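Local coordinates for tyrosine specific protein phosphatase (Trypanosoma cruzi, PDB 4AZ1) that probably acts as a protein tyrosine phosphatase, removing phosphate from phosphotyrosine in other proteins, at residues 194-207 and 273-287. Sequence-based numbering, arbitrary orientation.
With EDO (1,2-ethanediol), chain C.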
loop_
_atom_site.group_PDB
_atom_site.type_symbol
_atom_site.label_atom_id
_atom_site.label_comp_id
_atom_site.label_asym_id
_atom_site.label_seq_id
_atom_site.Cartn_x
_atom_site.Cartn_y
_atom_site.Cartn_z
ATOM N N TRP A 194 18.742 -11.217 -13.687
ATOM C CA TRP A 194 19.898 -10.383 -13.398
ATOM C C TRP A 194 19.910 -10.002 -11.905
ATOM O O TRP A 194 19.289 -9.017 -11.496
ATOM C CB TRP A 194 19.864 -9.136 -14.289
ATOM C CG TRP A 194 21.008 -8.203 -14.054
ATOM C CD1 TRP A 194 22.151 -8.468 -13.356
ATOM C CD2 TRP A 194 21.128 -6.851 -14.519
ATOM N NE1 TRP A 194 22.974 -7.378 -13.367
ATOM C CE2 TRP A 194 22.371 -6.368 -14.066
ATOM C CE3 TRP A 194 20.308 -6.009 -15.274
ATOM C CZ2 TRP A 194 22.814 -5.077 -14.341
ATOM C CZ3 TRP A 194 20.749 -4.722 -15.544
ATOM C CH2 TRP A 194 21.991 -4.274 -15.081
ATOM N N PRO A 195 20.622 -10.784 -11.081
ATOM C CA PRO A 195 20.586 -10.502 -9.640
ATOM C C PRO A 195 21.457 -9.290 -9.284
ATOM O O PRO A 195 22.462 -9.029 -9.965
ATOM C CB PRO A 195 21.184 -11.776 -9.023
ATOM C CG PRO A 195 22.192 -12.240 -10.074
ATOM C CD PRO A 195 21.573 -11.860 -11.428
ATOM N N ASP A 196 21.072 -8.548 -8.247
ATOM C CA ASP A 196 21.934 -7.481 -7.735
ATOM C C ASP A 196 23.331 -8.041 -7.450
ATOM O O ASP A 196 23.459 -9.200 -7.058
ATOM C CB ASP A 196 21.349 -6.888 -6.456
ATOM C CG ASP A 196 21.947 -5.544 -6.118
ATOM O OD1 ASP A 196 22.709 -4.992 -6.960
ATOM O OD2 ASP A 196 21.636 -5.032 -5.026
ATOM N N HIS A 197 24.364 -7.223 -7.682
ATOM C CA HIS A 197 25.783 -7.622 -7.532
ATOM C C HIS A 197 26.273 -8.587 -8.609
ATOM O O HIS A 197 27.410 -9.046 -8.539
ATOM C CB HIS A 197 26.095 -8.228 -6.148
ATOM C CG HIS A 197 25.849 -7.295 -5.000
ATOM N ND1 HIS A 197 24.661 -7.281 -4.294
ATOM C CD2 HIS A 197 26.638 -6.362 -4.422
ATOM C CE1 HIS A 197 24.731 -6.375 -3.338
ATOM N NE2 HIS A 197 25.919 -5.800 -3.392
ATOM N N GLY A 198 25.425 -8.913 -9.585
ATOM C CA GLY A 198 25.844 -9.768 -10.689
ATOM C C GLY A 198 25.664 -9.064 -12.029
ATOM O O GLY A 198 25.466 -7.847 -12.069
ATOM N N ILE A 199 25.732 -9.825 -13.122
ATOM C CA ILE A 199 25.447 -9.311 -14.467
ATOM C C ILE A 199 24.342 -10.154 -15.138
ATOM O O ILE A 199 24.038 -11.259 -14.674
ATOM C CB ILE A 199 26.710 -9.325 -15.335
ATOM C CG1 ILE A 199 27.206 -10.756 -15.507
ATOM C CG2 ILE A 199 27.806 -8.446 -14.707
ATOM C CD1 ILE A 199 28.362 -10.878 -16.497
ATOM N N PRO A 200 23.720 -9.629 -16.208
ATOM C CA PRO A 200 22.648 -10.426 -16.824
ATOM C C PRO A 200 23.128 -11.785 -17.313
ATOM O O PRO A 200 24.242 -11.908 -17.849
ATOM C CB PRO A 200 22.208 -9.561 -18.004
ATOM C CG PRO A 200 22.440 -8.156 -17.518
ATOM C CD PRO A 200 23.736 -8.245 -16.727
ATOM N N GLN A 201 22.286 -12.797 -17.109
ATOM C CA GLN A 201 22.596 -14.160 -17.520
ATOM C C GLN A 201 22.760 -14.262 -19.032
ATOM O O GLN A 201 23.622 -15.012 -19.520
ATOM C CB GLN A 201 21.528 -15.137 -17.003
ATOM C CG GLN A 201 21.634 -15.394 -15.493
ATOM C CD GLN A 201 20.368 -15.988 -14.882
ATOM O OE1 GLN A 201 19.514 -16.538 -15.588
ATOM N NE2 GLN A 201 20.242 -15.870 -13.558
ATOM N N SER A 202 21.947 -13.502 -19.770
ATOM C CA SER A 202 22.132 -13.393 -21.227
ATOM C C SER A 202 21.839 -11.988 -21.771
ATOM O O SER A 202 20.908 -11.319 -21.320
ATOM C CB SER A 202 21.276 -14.429 -21.973
ATOM O OG SER A 202 19.893 -14.158 -21.814
ATOM N N ALA A 203 22.628 -11.565 -22.756
ATOM C CA ALA A 203 22.394 -10.307 -23.466
ATOM C C ALA A 203 20.970 -10.165 -24.032
ATOM O O ALA A 203 20.417 -9.069 -24.059
ATOM C CB ALA A 203 23.422 -10.140 -24.585
ATOM N N THR A 204 20.384 -11.269 -24.491
ATOM C CA THR A 204 19.073 -11.221 -25.147
ATOM C C THR A 204 17.936 -10.639 -24.281
ATOM O O THR A 204 17.009 -10.029 -24.800
ATOM C CB THR A 204 18.661 -12.609 -25.682
ATOM O OG1 THR A 204 18.384 -13.485 -24.585
ATOM C CG2 THR A 204 19.774 -13.209 -26.519
ATOM N N SER A 205 18.008 -10.816 -22.970
ATOM C CA SER A 205 16.922 -10.371 -22.105
ATOM C C SER A 205 16.823 -8.853 -22.041
ATOM O O SER A 205 15.732 -8.279 -22.133
ATOM C CB SER A 205 17.088 -10.946 -20.699
ATOM O OG SER A 205 16.978 -12.358 -20.732
ATOM N N LEU A 206 17.969 -8.208 -21.870
ATOM C CA LEU A 206 18.043 -6.754 -21.878
ATOM C C LEU A 206 17.525 -6.208 -23.214
ATOM O O LEU A 206 16.733 -5.263 -23.238
ATOM C CB LEU A 206 19.488 -6.313 -21.643
ATOM C CG LEU A 206 19.733 -5.154 -20.685
ATOM C CD1 LEU A 206 18.794 -5.229 -19.500
ATOM C CD2 LEU A 206 21.172 -5.188 -20.202
ATOM N N GLU A 207 17.965 -6.800 -24.322
ATOM C CA GLU A 207 17.455 -6.391 -25.639
ATOM C C GLU A 207 15.925 -6.513 -25.739
ATOM O O GLU A 207 15.258 -5.662 -26.338
ATOM C CB GLU A 207 18.126 -7.200 -26.749
ATOM C CG GLU A 207 19.541 -6.723 -27.129
ATOM C CD GLU A 207 19.558 -5.417 -27.938
ATOM O OE1 GLU A 207 18.478 -4.816 -28.144
ATOM O OE2 GLU A 207 20.657 -4.990 -28.370
ATOM N N ARG A 273 26.799 0.323 -9.097
ATOM C CA ARG A 273 27.915 -0.616 -8.948
ATOM C C ARG A 273 28.728 -0.670 -10.214
ATOM O O ARG A 273 28.194 -0.467 -11.305
ATOM C CB ARG A 273 27.401 -2.032 -8.614
ATOM C CG ARG A 273 26.445 -2.058 -7.434
ATOM C CD ARG A 273 26.217 -3.483 -6.908
ATOM N NE ARG A 273 24.990 -3.575 -6.109
ATOM C CZ ARG A 273 24.874 -3.127 -4.855
ATOM N NH1 ARG A 273 25.906 -2.528 -4.261
ATOM N NH2 ARG A 273 23.724 -3.265 -4.192
ATOM N N MET A 274 30.017 -0.963 -10.064
ATOM C CA MET A 274 30.944 -0.944 -11.190
ATOM C C MET A 274 30.469 -1.876 -12.313
ATOM O O MET A 274 30.476 -1.508 -13.495
ATOM C CB MET A 274 32.355 -1.315 -10.712
ATOM C CG MET A 274 33.440 -1.243 -11.787
ATOM S SD MET A 274 33.497 -2.747 -12.807
ATOM C CE MET A 274 34.424 -3.841 -11.721
ATOM N N GLU A 275 30.043 -3.081 -11.948
ATOM C CA GLU A 275 29.662 -4.057 -12.966
ATOM C C GLU A 275 28.380 -3.630 -13.660
ATOM O O GLU A 275 28.139 -4.031 -14.795
ATOM C CB GLU A 275 29.539 -5.480 -12.393
ATOM C CG GLU A 275 28.357 -5.676 -11.485
ATOM C CD GLU A 275 28.617 -5.198 -10.069
ATOM O OE1 GLU A 275 29.718 -4.646 -9.803
ATOM O OE2 GLU A 275 27.714 -5.388 -9.224
ATOM N N GLN A 276 27.571 -2.792 -13.008
ATOM C CA GLN A 276 26.362 -2.296 -13.672
ATOM C C GLN A 276 26.731 -1.282 -14.761
ATOM O O GLN A 276 26.079 -1.221 -15.790
ATOM C CB GLN A 276 25.372 -1.693 -12.656
ATOM C CG GLN A 276 24.671 -2.762 -11.782
ATOM C CD GLN A 276 24.108 -2.167 -10.499
ATOM O OE1 GLN A 276 24.260 -0.965 -10.255
ATOM N NE2 GLN A 276 23.477 -3.005 -9.664
ATOM N N TYR A 277 27.777 -0.496 -14.523
ATOM C CA TYR A 277 28.269 0.461 -15.512
ATOM C C TYR A 277 28.911 -0.310 -16.671
ATOM O O TYR A 277 28.729 0.011 -17.861
ATOM C CB TYR A 277 29.284 1.407 -14.839
ATOM C CG TYR A 277 29.878 2.470 -15.749
ATOM C CD1 TYR A 277 29.108 3.544 -16.204
ATOM C CD2 TYR A 277 31.212 2.416 -16.126
ATOM C CE1 TYR A 277 29.658 4.529 -17.036
ATOM C CE2 TYR A 277 31.773 3.394 -16.958
ATOM C CZ TYR A 277 30.986 4.449 -17.400
ATOM O OH TYR A 277 31.538 5.424 -18.214
ATOM N N PHE A 278 29.655 -1.348 -16.310
ATOM C CA PHE A 278 30.235 -2.249 -17.297
ATOM C C PHE A 278 29.170 -2.822 -18.244
ATOM O O PHE A 278 29.384 -2.867 -19.462
ATOM C CB PHE A 278 30.969 -3.373 -16.583
ATOM C CG PHE A 278 32.239 -3.761 -17.251
ATOM C CD1 PHE A 278 32.285 -3.930 -18.636
ATOM C CD2 PHE A 278 33.400 -3.938 -16.510
ATOM C CE1 PHE A 278 33.477 -4.286 -19.269
ATOM C CE2 PHE A 278 34.602 -4.289 -17.134
ATOM C CZ PHE A 278 34.639 -4.464 -18.516
ATOM N N VAL A 279 28.017 -3.225 -17.702
ATOM C CA VAL A 279 26.960 -3.817 -18.537
ATOM C C VAL A 279 26.542 -2.896 -19.707
ATOM O O VAL A 279 26.240 -3.382 -20.799
ATOM C CB VAL A 279 25.731 -4.298 -17.698
ATOM C CG1 VAL A 279 24.609 -4.832 -18.613
ATOM C CG2 VAL A 279 26.143 -5.401 -16.730
ATOM N N ILE A 280 26.567 -1.577 -19.508
ATOM C CA ILE A 280 26.213 -0.693 -20.618
ATOM C C ILE A 280 27.198 -0.867 -21.783
ATOM O O ILE A 280 26.769 -0.981 -22.926
ATOM C CB ILE A 280 26.096 0.794 -20.216
ATOM C CG1 ILE A 280 25.133 0.957 -19.037
ATOM C CG2 ILE A 280 25.626 1.652 -21.421
ATOM C CD1 ILE A 280 25.235 2.317 -18.358
ATOM N N TYR A 281 28.500 -0.924 -21.507
ATOM C CA TYR A 281 29.465 -1.218 -22.573
ATOM C C TYR A 281 29.214 -2.583 -23.224
ATOM O O TYR A 281 29.357 -2.730 -24.442
ATOM C CB TYR A 281 30.908 -1.158 -22.057
ATOM C CG TYR A 281 31.487 0.240 -21.961
ATOM C CD1 TYR A 281 32.053 0.850 -23.066
ATOM C CD2 TYR A 281 31.482 0.940 -20.756
ATOM C CE1 TYR A 281 32.592 2.137 -22.984
ATOM C CE2 TYR A 281 32.011 2.212 -20.663
ATOM C CZ TYR A 281 32.575 2.805 -21.784
ATOM O OH TYR A 281 33.114 4.082 -21.696
ATOM N N LEU A 282 28.883 -3.582 -22.408
ATOM C CA LEU A 282 28.629 -4.936 -22.911
ATOM C C LEU A 282 27.433 -4.979 -23.864
ATOM O O LEU A 282 27.462 -5.688 -24.869
ATOM C CB LEU A 282 28.377 -5.909 -21.753
ATOM C CG LEU A 282 29.565 -6.067 -20.812
ATOM C CD1 LEU A 282 29.254 -7.048 -19.667
ATOM C CD2 LEU A 282 30.789 -6.497 -21.593
ATOM N N THR A 283 26.377 -4.237 -23.547
ATOM C CA THR A 283 25.223 -4.224 -24.448
ATOM C C THR A 283 25.598 -3.561 -25.776
ATOM O O THR A 283 25.118 -3.968 -26.833
ATOM C CB THR A 283 23.969 -3.539 -23.834
ATOM O OG1 THR A 283 24.131 -2.116 -23.840
ATOM C CG2 THR A 283 23.746 -4.006 -22.423
ATOM N N LEU A 284 26.462 -2.546 -25.725
ATOM C CA LEU A 284 26.870 -1.868 -26.956
ATOM C C LEU A 284 27.668 -2.840 -27.803
ATOM O O LEU A 284 27.428 -2.981 -29.008
ATOM C CB LEU A 284 27.699 -0.611 -26.661
ATOM C CG LEU A 284 26.914 0.619 -26.187
ATOM C CD1 LEU A 284 27.866 1.714 -25.751
ATOM C CD2 LEU A 284 25.964 1.152 -27.281
ATOM N N MET A 285 28.599 -3.535 -27.161
ATOM C CA MET A 285 29.412 -4.522 -27.849
ATOM C C MET A 285 28.561 -5.619 -28.491
ATOM O O MET A 285 28.746 -5.930 -29.668
ATOM C CB MET A 285 30.456 -5.110 -26.897
ATOM C CG MET A 285 31.477 -4.079 -26.422
ATOM S SD MET A 285 32.572 -4.725 -25.132
ATOM C CE MET A 285 33.654 -5.780 -26.134
ATOM N N CYS A 286 27.628 -6.198 -27.735
ATOM C CA CYS A 286 26.740 -7.219 -28.297
ATOM C C CYS A 286 25.957 -6.707 -29.509
ATOM O O CYS A 286 25.890 -7.386 -30.533
ATOM C CB CYS A 286 25.770 -7.753 -27.242
ATOM S SG CYS A 286 26.577 -8.718 -25.958
ATOM N N ARG A 287 25.391 -5.505 -29.406
ATOM C CA ARG A 287 24.664 -4.928 -30.541
ATOM C C ARG A 287 25.581 -4.821 -31.749
ATOM O O ARG A 287 25.156 -5.047 -32.886
ATOM C CB ARG A 287 24.089 -3.553 -30.188
ATOM C CG ARG A 287 23.367 -2.854 -31.338
ATOM C CD ARG A 287 22.091 -3.602 -31.772
ATOM N NE ARG A 287 21.033 -3.541 -30.759
ATOM C CZ ARG A 287 20.217 -2.499 -30.595
ATOM N NH1 ARG A 287 20.338 -1.429 -31.373
ATOM N NH2 ARG A 287 19.281 -2.522 -29.658
HETATM C C1 EDO C . 25.968 -9.085 -20.095
HETATM O O1 EDO C . 26.304 -10.447 -19.801
HETATM C C2 EDO C . 25.050 -9.083 -21.307
HETATM O O2 EDO C . 24.621 -7.747 -21.573
HETATM O O HOH W 1 22.034 -2.222 -7.271
HETATM O O HOH W 2 24.995 -5.885 -10.149
HETATM O O HOH W 3 22.890 -5.722 -26.968
#
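Arg273, the N-cap of helix 274-287, grips Asp196 of the WPD loop (Trp194-Pro195-Asp196), the mobile loop of classical tyrosine phosphatases whose aspartate serves as general acid in relatives. From CB, Arg273 places CG beside its backbone N (chi1 -52°) and then runs extended to NE. CD slides alongside Asp196 OD1 and His197 CD2. Next, NE gives a nearly straight hydrogen bond to Asp196 OD1 (2.8 Å, 167°), while CZ lies beneath His197 NE2. At the tip, NH2 reaches Asp196 OD2 (2.9 Å), completing a side-on, two-nitrogen salt bridge, and NH1 projects past the NE2 edge of the imidazole. Arginine suits this place because its flat head offers an edge to the carboxylate and a face to the His197 ring, in an offset stack. Lys129 is a second partner of Asp196 OD2.

Gln276 accepts the backbone N-H of Arg273 through OE1, and its NE2 donates to a water that in turn donates to Asp196 OD1. Trp194 NE1 closes the loop by donating to Gly198 O (2.8 Å), its ring meeting Val279 and the CG of Gln276. Branched Val279 presents two methyls: CG2 meets Pro200 CD at 3.7 Å and also Ile199, whereas CG1 packs against Leu206 CD2. One turn on, Thr283 CG2 touches Leu206 CD2 (3.6 Å). Helix 203-207, nearly perpendicular to helix 274-287, ends the contact with Glu207, whose chain bends at chi2 (-74°) to turn its carboxylate to the likewise folded Arg287: Arg287 NE binds Glu207 OE2 (2.8 Å), NH2 binds OE1, and a water ties Glu207 OE2 to Thr283 O.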